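Local coordinates for uncharacterized protein (Pyrococcus abyssi, PDB 5IFF), which acts as a restriction DNA glycosylase, which probably excises adenine from its recognition sequence, and also binds nonspecific double-stranded DNA as a tetramer, at residues D53-W58 with C161-N166; D98-Y103 with F198-E203; I109-T114 with Y124-P129. The protein carries 2 engineered substitutions. All blocks are in the same frame, centred on the assembly; numbering follows the deposited sequence.

Contact 1: residues D53-W58 with C161-N166; sequences DYYIAW and CIPLTN. Engineered in segment 53-58: Ala57 (natural residue Glu).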
loop_
_atom_site.group_PDB
_atom_site.type_symbol
_atom_site.label_atom_id
_atom_site.label_comp_id
_atom_site.label_asym_id
_atom_site.label_seq_id
_atom_site.Cartn_x
_atom_site.Cartn_y
_atom_site.Cartn_z
ATOM N N ASP A 53 -22.241 15.508 19.567
ATOM C CA ASP A 53 -21.234 15.924 18.607
ATOM C C ASP A 53 -20.552 14.743 17.849
ATOM O O ASP A 53 -19.710 14.965 16.957
ATOM C CB ASP A 53 -20.162 16.749 19.306
ATOM C CG ASP A 53 -20.705 18.061 19.865
ATOM O OD1 ASP A 53 -21.719 18.570 19.315
ATOM O OD2 ASP A 53 -20.118 18.554 20.841
ATOM N N TYR A 54 -20.860 13.508 18.227
ATOM C CA TYR A 54 -20.197 12.364 17.572
ATOM C C TYR A 54 -21.087 11.670 16.546
ATOM O O TYR A 54 -22.270 11.412 16.791
ATOM C CB TYR A 54 -19.729 11.338 18.582
ATOM C CG TYR A 54 -18.639 11.904 19.456
ATOM C CD1 TYR A 54 -17.320 11.899 19.026
ATOM C CD2 TYR A 54 -18.948 12.535 20.668
ATOM C CE1 TYR A 54 -16.304 12.459 19.809
ATOM C CE2 TYR A 54 -17.944 13.088 21.474
ATOM C CZ TYR A 54 -16.624 13.060 21.038
ATOM O OH TYR A 54 -15.612 13.628 21.808
ATOM N N TYR A 55 -20.483 11.370 15.393
ATOM C CA TYR A 55 -21.205 10.741 14.284
ATOM C C TYR A 55 -20.418 9.603 13.706
ATOM O O TYR A 55 -19.173 9.598 13.730
ATOM C CB TYR A 55 -21.472 11.736 13.145
ATOM C CG TYR A 55 -22.304 12.936 13.546
ATOM C CD1 TYR A 55 -21.781 13.917 14.383
ATOM C CD2 TYR A 55 -23.603 13.082 13.068
ATOM C CE1 TYR A 55 -22.541 15.031 14.756
ATOM C CE2 TYR A 55 -24.364 14.193 13.435
ATOM C CZ TYR A 55 -23.827 15.158 14.253
ATOM O OH TYR A 55 -24.581 16.259 14.626
ATOM N N ILE A 56 -21.133 8.692 13.083
ATOM C CA ILE A 56 -20.426 7.759 12.197
ATOM C C ILE A 56 -20.467 8.354 10.799
ATOM O O ILE A 56 -21.566 8.539 10.251
ATOM C CB ILE A 56 -21.088 6.358 12.135
ATOM C CG1 ILE A 56 -21.050 5.670 13.493
ATOM C CG2 ILE A 56 -20.332 5.495 11.111
ATOM C CD1 ILE A 56 -22.033 4.541 13.557
ATOM N N ALA A 57 -19.299 8.671 10.262
ATOM C CA ALA A 57 -19.147 9.199 8.922
ATOM C C ALA A 57 -18.884 8.060 7.947
ATOM O O ALA A 57 -17.857 7.400 8.031
ATOM C CB ALA A 57 -17.988 10.212 8.884
ATOM N N TRP A 58 -19.790 7.887 6.990
ATOM C CA TRP A 58 -19.761 6.770 6.098
ATOM C C TRP A 58 -19.727 7.312 4.674
ATOM O O TRP A 58 -20.708 7.961 4.213
ATOM C CB TRP A 58 -20.988 5.925 6.324
ATOM C CG TRP A 58 -21.108 4.645 5.490
ATOM C CD1 TRP A 58 -20.160 4.063 4.656
ATOM C CD2 TRP A 58 -22.279 3.779 5.435
ATOM N NE1 TRP A 58 -20.679 2.892 4.124
ATOM C CE2 TRP A 58 -21.940 2.699 4.579
ATOM C CE3 TRP A 58 -23.529 3.815 6.056
ATOM C CZ2 TRP A 58 -22.865 1.667 4.302
ATOM C CZ3 TRP A 58 -24.454 2.783 5.765
ATOM C CH2 TRP A 58 -24.106 1.726 4.897
ATOM N N CYS A 161 -23.620 11.072 7.704
ATOM C CA CYS A 161 -23.065 11.191 9.046
ATOM C C CYS A 161 -24.209 10.829 9.997
ATOM O O CYS A 161 -25.205 11.548 10.046
ATOM C CB CYS A 161 -22.585 12.608 9.343
ATOM S SG CYS A 161 -21.090 12.990 8.331
ATOM N N ILE A 162 -24.039 9.729 10.717
ATOM C CA ILE A 162 -25.091 9.140 11.542
ATOM C C ILE A 162 -24.799 9.445 13.008
ATOM O O ILE A 162 -23.800 8.979 13.507
ATOM C CB ILE A 162 -25.150 7.628 11.381
ATOM C CG1 ILE A 162 -25.552 7.263 9.906
ATOM C CG2 ILE A 162 -26.268 7.085 12.294
ATOM C CD1 ILE A 162 -25.176 5.821 9.494
ATOM N N PRO A 163 -25.682 10.177 13.707
ATOM C CA PRO A 163 -25.384 10.430 15.147
ATOM C C PRO A 163 -25.240 9.140 15.966
ATOM O O PRO A 163 -26.066 8.219 15.828
ATOM C CB PRO A 163 -26.594 11.236 15.631
ATOM C CG PRO A 163 -27.168 11.873 14.312
ATOM C CD PRO A 163 -26.932 10.823 13.267
ATOM N N LEU A 164 -24.217 9.064 16.810
ATOM C CA LEU A 164 -24.085 7.901 17.673
ATOM C C LEU A 164 -25.317 7.735 18.580
ATOM O O LEU A 164 -25.568 6.657 19.115
ATOM C CB LEU A 164 -22.847 7.987 18.568
ATOM C CG LEU A 164 -21.496 7.772 17.847
ATOM C CD1 LEU A 164 -20.440 7.696 18.991
ATOM C CD2 LEU A 164 -21.504 6.521 16.989
ATOM N N THR A 165 -26.066 8.807 18.777
ATOM C CA THR A 165 -27.224 8.692 19.670
ATOM C C THR A 165 -28.330 7.927 18.954
ATOM O O THR A 165 -29.369 7.661 19.547
ATOM C CB THR A 165 -27.771 10.053 20.094
ATOM O OG1 THR A 165 -27.979 10.846 18.927
ATOM C CG2 THR A 165 -26.807 10.764 20.995
ATOM N N ASN A 166 -28.139 7.674 17.651
ATOM C CA ASN A 166 -29.141 6.983 16.826
ATOM C C ASN A 166 -28.839 5.524 16.550
ATOM O O ASN A 166 -29.557 4.896 15.771
ATOM C CB ASN A 166 -29.356 7.673 15.455
ATOM C CG ASN A 166 -30.112 8.968 15.586
ATOM O OD1 ASN A 166 -30.400 9.397 16.688
ATOM N ND2 ASN A 166 -30.399 9.605 14.482
HETATM O O HOH W 1 -24.471 11.492 18.650
#

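Contact 2: residues D98-Y103 with F198-E203; sequences DDVKSY and FIIASE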
loop_
_atom_site.group_PDB
_atom_site.type_symbol
_atom_site.label_atom_id
_atom_site.label_comp_id
_atom_site.label_asym_id
_atom_site.label_seq_id
_atom_site.Cartn_x
_atom_site.Cartn_y
_atom_site.Cartn_z
ATOM N N ASP A 98 -35.172 13.745 -13.553
ATOM C CA ASP A 98 -35.497 14.395 -14.826
ATOM C C ASP A 98 -35.294 15.891 -14.768
ATOM O O ASP A 98 -34.939 16.519 -15.761
ATOM C CB ASP A 98 -36.955 14.119 -15.240
ATOM C CG ASP A 98 -37.158 12.697 -15.734
ATOM O OD1 ASP A 98 -36.140 12.081 -16.139
ATOM O OD2 ASP A 98 -38.313 12.202 -15.726
ATOM N N ASP A 99 -35.562 16.455 -13.606
ATOM C CA ASP A 99 -35.491 17.900 -13.388
ATOM C C ASP A 99 -34.045 18.409 -13.135
ATOM O O ASP A 99 -33.756 19.577 -13.269
ATOM C CB ASP A 99 -36.390 18.299 -12.195
ATOM C CG ASP A 99 -37.876 17.892 -12.384
ATOM O OD1 ASP A 99 -38.357 17.779 -13.538
ATOM O OD2 ASP A 99 -38.573 17.700 -11.360
ATOM N N VAL A 100 -33.148 17.529 -12.734
ATOM C CA VAL A 100 -31.774 17.948 -12.407
ATOM C C VAL A 100 -30.933 18.108 -13.691
ATOM O O VAL A 100 -30.774 17.115 -14.433
ATOM C CB VAL A 100 -31.124 16.919 -11.476
ATOM C CG1 VAL A 100 -29.625 17.244 -11.227
ATOM C CG2 VAL A 100 -31.893 16.876 -10.140
ATOM N N LYS A 101 -30.392 19.310 -13.945
ATOM C CA LYS A 101 -29.561 19.592 -15.150
ATOM C C LYS A 101 -28.246 20.300 -14.767
ATOM O O LYS A 101 -27.528 20.831 -15.608
ATOM C CB LYS A 101 -30.314 20.467 -16.154
ATOM C CG LYS A 101 -31.641 19.923 -16.655
ATOM C CD LYS A 101 -31.450 18.728 -17.569
ATOM C CE LYS A 101 -32.778 18.168 -18.023
ATOM N NZ LYS A 101 -32.598 16.846 -18.677
ATOM N N SER A 102 -27.961 20.338 -13.476
ATOM C CA SER A 102 -26.727 20.956 -13.000
ATOM C C SER A 102 -26.252 20.188 -11.770
ATOM O O SER A 102 -27.072 19.658 -11.022
ATOM C CB SER A 102 -26.957 22.426 -12.671
ATOM O OG SER A 102 -25.775 22.963 -12.138
ATOM N N TYR A 103 -24.941 20.117 -11.573
ATOM C CA TYR A 103 -24.363 19.176 -10.616
ATOM C C TYR A 103 -23.308 19.826 -9.762
ATOM O O TYR A 103 -22.699 20.817 -10.179
ATOM C CB TYR A 103 -23.752 17.976 -11.361
ATOM C CG TYR A 103 -24.767 17.363 -12.310
ATOM C CD1 TYR A 103 -25.721 16.470 -11.844
ATOM C CD2 TYR A 103 -24.789 17.709 -13.658
ATOM C CE1 TYR A 103 -26.709 15.927 -12.726
ATOM C CE2 TYR A 103 -25.718 17.165 -14.527
ATOM C CZ TYR A 103 -26.675 16.267 -14.050
ATOM O OH TYR A 103 -27.635 15.738 -14.889
ATOM N N PHE A 198 -26.717 11.470 -4.836
ATOM C CA PHE A 198 -25.959 10.977 -5.944
ATOM C C PHE A 198 -26.446 11.591 -7.270
ATOM O O PHE A 198 -25.640 11.862 -8.185
ATOM C CB PHE A 198 -26.033 9.431 -5.984
ATOM C CG PHE A 198 -25.037 8.766 -5.081
ATOM C CD1 PHE A 198 -23.664 8.869 -5.363
ATOM C CD2 PHE A 198 -25.440 8.062 -3.939
ATOM C CE1 PHE A 198 -22.694 8.236 -4.537
ATOM C CE2 PHE A 198 -24.486 7.446 -3.093
ATOM C CZ PHE A 198 -23.121 7.530 -3.391
ATOM N N ILE A 199 -27.760 11.803 -7.362
ATOM C CA ILE A 199 -28.363 12.390 -8.541
ATOM C C ILE A 199 -27.811 13.816 -8.791
ATOM O O ILE A 199 -27.562 14.166 -9.948
ATOM C CB ILE A 199 -29.903 12.399 -8.411
ATOM C CG1 ILE A 199 -30.431 10.996 -8.706
ATOM C CG2 ILE A 199 -30.553 13.400 -9.366
ATOM C CD1 ILE A 199 -31.905 10.849 -8.328
ATOM N N ILE A 200 -27.584 14.606 -7.730
ATOM C CA ILE A 200 -27.109 15.990 -7.938
ATOM C C ILE A 200 -25.559 16.095 -7.898
ATOM O O ILE A 200 -25.003 17.133 -8.233
ATOM C CB ILE A 200 -27.700 16.963 -6.936
ATOM C CG1 ILE A 200 -27.202 16.673 -5.510
ATOM C CG2 ILE A 200 -29.228 16.957 -7.038
ATOM C CD1 ILE A 200 -27.341 17.897 -4.580
ATOM N N ALA A 201 -24.884 14.997 -7.569
ATOM C CA ALA A 201 -23.411 15.010 -7.482
ATOM C C ALA A 201 -22.706 15.150 -8.834
ATOM O O ALA A 201 -21.733 15.935 -8.973
ATOM C CB ALA A 201 -22.935 13.723 -6.780
ATOM N N SER A 202 -23.146 14.369 -9.827
ATOM C CA SER A 202 -22.582 14.432 -11.191
ATOM C C SER A 202 -23.547 13.803 -12.172
ATOM O O SER A 202 -24.356 12.936 -11.769
ATOM C CB SER A 202 -21.253 13.705 -11.298
ATOM O OG SER A 202 -21.414 12.288 -11.193
ATOM N N GLU A 203 -23.421 14.157 -13.454
ATOM C CA GLU A 203 -24.307 13.545 -14.443
ATOM C C GLU A 203 -24.086 12.038 -14.472
ATOM O O GLU A 203 -25.006 11.263 -14.619
ATOM C CB GLU A 203 -24.080 14.136 -15.847
ATOM C CG GLU A 203 -25.094 13.607 -16.863
ATOM C CD GLU A 203 -25.093 14.366 -18.182
ATOM O OE1 GLU A 203 -24.292 15.297 -18.345
ATOM O OE2 GLU A 203 -25.913 14.023 -19.053
#

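Contact 3: residues I109-T114 with Y124-P129; sequences IRREST and YEDVYP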
loop_
_atom_site.group_PDB
_atom_site.type_symbol
_atom_site.label_atom_id
_atom_site.label_comp_id
_atom_site.label_asym_id
_atom_site.label_seq_id
_atom_site.Cartn_x
_atom_site.Cartn_y
_atom_site.Cartn_z
ATOM N N ILE A 109 -13.740 23.928 -8.349
ATOM C CA ILE A 109 -12.935 24.539 -7.302
ATOM C C ILE A 109 -12.366 25.866 -7.795
ATOM O O ILE A 109 -11.814 25.913 -8.888
ATOM C CB ILE A 109 -11.807 23.580 -6.913
ATOM C CG1 ILE A 109 -12.403 22.378 -6.170
ATOM C CG2 ILE A 109 -10.751 24.284 -6.100
ATOM C CD1 ILE A 109 -11.819 21.014 -6.540
ATOM N N ARG A 110 -12.516 26.951 -7.039
ATOM C CA ARG A 110 -11.945 28.230 -7.483
ATOM C C ARG A 110 -10.847 28.767 -6.528
ATOM O O ARG A 110 -10.865 28.491 -5.329
ATOM C CB ARG A 110 -13.055 29.268 -7.653
ATOM C CG ARG A 110 -13.691 29.769 -6.363
ATOM C CD ARG A 110 -14.817 30.754 -6.667
ATOM N NE ARG A 110 -15.213 31.552 -5.503
ATOM C CZ ARG A 110 -16.203 31.234 -4.671
ATOM N NH1 ARG A 110 -16.898 30.125 -4.869
ATOM N NH2 ARG A 110 -16.494 32.023 -3.638
ATOM N N ARG A 111 -9.886 29.517 -7.064
ATOM C CA ARG A 111 -8.881 30.140 -6.207
ATOM C C ARG A 111 -9.140 31.634 -6.159
ATOM O O ARG A 111 -9.244 32.284 -7.195
ATOM C CB ARG A 111 -7.460 29.854 -6.691
ATOM C CG ARG A 111 -6.385 30.533 -5.805
ATOM C CD ARG A 111 -4.985 30.386 -6.345
ATOM N NE ARG A 111 -4.498 29.006 -6.400
ATOM C CZ ARG A 111 -4.236 28.251 -5.340
ATOM N NH1 ARG A 111 -3.773 27.017 -5.482
ATOM N NH2 ARG A 111 -4.446 28.729 -4.128
ATOM N N GLU A 112 -9.274 32.173 -4.951
ATOM C CA GLU A 112 -9.549 33.589 -4.773
ATOM C C GLU A 112 -8.323 34.273 -4.232
ATOM O O GLU A 112 -7.636 33.736 -3.364
ATOM C CB GLU A 112 -10.724 33.821 -3.822
ATOM C CG GLU A 112 -12.088 33.367 -4.351
ATOM C CD GLU A 112 -13.249 33.916 -3.520
ATOM O OE1 GLU A 112 -12.991 34.609 -2.510
ATOM O OE2 GLU A 112 -14.420 33.656 -3.874
ATOM N N SER A 113 -8.046 35.452 -4.773
ATOM C CA SER A 113 -7.020 36.309 -4.251
ATOM C C SER A 113 -7.562 37.027 -3.042
ATOM O O SER A 113 -8.750 37.314 -2.964
ATOM C CB SER A 113 -6.552 37.325 -5.307
ATOM O OG SER A 113 -7.593 38.225 -5.666
ATOM N N THR A 114 -6.686 37.310 -2.092
ATOM C CA THR A 114 -7.028 38.138 -0.951
ATOM C C THR A 114 -6.071 39.313 -0.912
ATOM O O THR A 114 -5.244 39.492 -1.810
ATOM C CB THR A 114 -6.928 37.367 0.363
ATOM O OG1 THR A 114 -5.559 37.351 0.784
ATOM C CG2 THR A 114 -7.402 35.928 0.170
ATOM N N TYR A 124 -3.665 33.316 -0.888
ATOM C CA TYR A 124 -4.812 32.988 -1.742
ATOM C C TYR A 124 -5.709 32.043 -0.961
ATOM O O TYR A 124 -5.306 31.522 0.075
ATOM C CB TYR A 124 -4.385 32.340 -3.065
ATOM C CG TYR A 124 -3.630 33.295 -3.962
ATOM C CD1 TYR A 124 -4.281 34.002 -4.963
ATOM C CD2 TYR A 124 -2.261 33.525 -3.774
ATOM C CE1 TYR A 124 -3.586 34.897 -5.772
ATOM C CE2 TYR A 124 -1.562 34.411 -4.570
ATOM C CZ TYR A 124 -2.228 35.094 -5.568
ATOM O OH TYR A 124 -1.544 35.979 -6.373
ATOM N N GLU A 125 -6.930 31.837 -1.443
ATOM C CA GLU A 125 -7.813 30.864 -0.815
ATOM C C GLU A 125 -8.354 29.910 -1.880
ATOM O O GLU A 125 -8.886 30.364 -2.886
ATOM C CB GLU A 125 -8.945 31.584 -0.070
ATOM C CG GLU A 125 -8.554 32.109 1.306
ATOM C CD GLU A 125 -9.646 32.966 2.000
ATOM O OE1 GLU A 125 -10.557 33.492 1.321
ATOM O OE2 GLU A 125 -9.581 33.115 3.241
ATOM N N ASP A 126 -8.171 28.599 -1.693
ATOM C CA ASP A 126 -8.804 27.605 -2.566
ATOM C C ASP A 126 -10.174 27.231 -1.986
ATOM O O ASP A 126 -10.280 26.940 -0.792
ATOM C CB ASP A 126 -7.928 26.364 -2.723
ATOM C CG ASP A 126 -6.754 26.600 -3.659
ATOM O OD1 ASP A 126 -6.897 27.441 -4.576
ATOM O OD2 ASP A 126 -5.707 25.937 -3.490
ATOM N N VAL A 127 -11.212 27.221 -2.829
ATOM C CA VAL A 127 -12.581 27.188 -2.321
ATOM C C VAL A 127 -13.321 25.988 -2.926
ATOM O O VAL A 127 -13.489 25.919 -4.145
ATOM C CB VAL A 127 -13.361 28.505 -2.639
ATOM C CG1 VAL A 127 -14.658 28.559 -1.861
ATOM C CG2 VAL A 127 -12.509 29.752 -2.328
ATOM N N TYR A 128 -13.693 25.043 -2.066
ATOM C CA TYR A 128 -14.346 23.790 -2.461
ATOM C C TYR A 128 -15.839 23.814 -2.120
ATOM O O TYR A 128 -16.205 24.091 -0.976
ATOM C CB TYR A 128 -13.722 22.602 -1.744
ATOM C CG TYR A 128 -12.315 22.262 -2.133
ATOM C CD1 TYR A 128 -11.242 23.080 -1.757
ATOM C CD2 TYR A 128 -12.041 21.104 -2.850
ATOM C CE1 TYR A 128 -9.946 22.759 -2.116
ATOM C CE2 TYR A 128 -10.746 20.775 -3.205
ATOM C CZ TYR A 128 -9.705 21.607 -2.829
ATOM O OH TYR A 128 -8.423 21.271 -3.181
ATOM N N PRO A 129 -16.704 23.488 -3.097
ATOM C CA PRO A 129 -18.142 23.513 -2.811
ATOM C C PRO A 129 -18.563 22.249 -2.051
ATOM O O PRO A 129 -18.082 21.147 -2.357
ATOM C CB PRO A 129 -18.772 23.561 -4.212
ATOM C CG PRO A 129 -17.852 22.666 -5.006
ATOM C CD PRO A 129 -16.430 22.932 -4.430
#

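Contact 1: residues D53-W58 with C161-N166
The CD2-CE2 side of the Tyr55 ring packs against Pro163, CE2 meeting the proline CG at 3.7 Å, and the two side chains cross obliquely. The carbonyl O of Cys161 sits at the edge of the same ring, near its plane, while Cys161 CB packs against CD2. Tyr55, Ala57, Cys161 and Pro163 share one face of this antiparallel sheet; Ala57 is an engineered residue, a glutamate in the natural protein, and its CB lies 4.2 Å from Cys161 SG. Ile56 and Ile162 project from the other face. With CG1 of Ile56 anti to the carbonyl carbon (chi1 -64°), this branch comes within 3.6 Å of Leu164 CD2, and the two side chains meet at about a right angle. The other methyl of the leucine, CD1, packs on Tyr54 CB. Farther along, Ile162 CD1 touches the edge of the Trp58 indole, whose NE1 is held by Glu71; Trp58 leads directly into Gln59 and Ile60, which bind adenine in another structure of this protein. Tyr54 O accepts from Leu164 N in a nearly straight bond (174°) and also from a water that accepts from Thr165 N. Ile56 N donates to Ile162 O at 2.7 Å, and Ile162 N returns a bond of 2.8 Å to Ile56 O; the polar backbone atoms of this pair thus satisfy each other, joining the strands inside a buried, largely apolar setting.

Contact 2: residues D98-Y103 with F198-E203
The loop 100-103 that follows helix 87-99 comes up against the last turn of helix 188-201, Tyr103 CA lying 3.2 Å from Ile200 O in a CA-H...O contact, and no hydrogen bond joins the two segments. The tyrosine ring lies flat against the turn that follows helix 188-201. One face covers backbone atoms, with Glu203 N 3.5 Å above the centre and Ser202 C nearer the rim. Over this ring Glu203 also makes an off-centre CH-pi contact, its CB lying 4.1 Å from the centroid, and its carboxylate is turned only 13° from the ring plane. At the ring edge, in plane, sits Ile199 O, 3.4 Å from Tyr103 CE1; this buried carbonyl has no hydrogen-bond partner in the model. A chi1 of -53° puts CG of Tyr103 anti to the carbonyl carbon, beside the backbone N, and the hydroxyl is hydrogen-bonded to Lys206. Val100 adds aliphatic packing. Its CG2 meets Ile199 CG2 at 3.8 Å, the side chains crossing at a slant, and approaches Ile200 CG2 at 4.1 Å, there at about a right angle. Ser202 is the N-cap of helix 203-216, its OG bonded to His205 N, so the ring packs on the joint between two consecutive helices. Helix 87-99 lends Phe96 and Ala97 to the packing around Ile199, strand 140-147 places Ile143 against Ile200 and Ala201, and Tyr119 and Phe121 of the second subunit pack on Val100 and Ile200 respectively.

Contact 3: residues I109-T114 with Y124-P129
Ile109 lies over one face of the Tyr128 ring, its CG1 4.0 Å from the centroid in a CH-pi contact, and Val127 CG1 lies over one face of the Arg110 guanidinium, toward its rim. The edge of that guanidinium grips Glu112 OE2 through NE and NH2, a side-on salt bridge within the strand. These groups belong to an antiparallel beta hairpin, strand 110-114 against residues 124-129 of the long strand 121-134. Arg110 pairs with Val127 and Glu112 with Glu125 through backbone hydrogen bonds. On the face bearing Arg111, Ser113, Tyr124 and Asp126, the Arg111 guanidinium stands nearly upright to the Tyr124 ring (85°), with Tyr124 CB at the guanidinium edge. Asp126 OD1 lies over the guanidinium face in a salt bridge of charges alone, its exact place being less sure. An alanine in place of Arg111 would probably leave Asp126 without this positive partner and take away the packing of the arginine CG and CD on Tyr124 CB. Tyr124, Asp126 and Tyr128 pair with a strand of the second subunit, carrying the sheet across the interface, where Glu125 OE2 bridges to Arg110 of that subunit. Among the backbone bonds, Glu112 N donates to Glu125 O at 2.8 Å, almost straight at 171°.

Overall arrangement
The centres of the three contacts lie 24 to 29 Å apart, and none touches another. Contacts 1 and 3 reach the same curved antiparallel sheet: contact 1 joins its strands 54-59 and 154-163, while contact 3 lies on the outlying hairpin, linked to it through strands 121-134 and 140-147. Contact 2 packs the loop after helix 87-99 on the end of helix 188-201 and its junction with helix 203-216, on the opposite side of the chain's centre from contact 1. Along the sequence the segments of contacts 1 and 2 alternate, and both segments of contact 3 fall between the halves of each. Contact 1 lies nearest the bound DNA, about 6 Å away at the nearest atoms, whereas contacts 2 and 3 meet the second subunit and so tie the fold to its assembly.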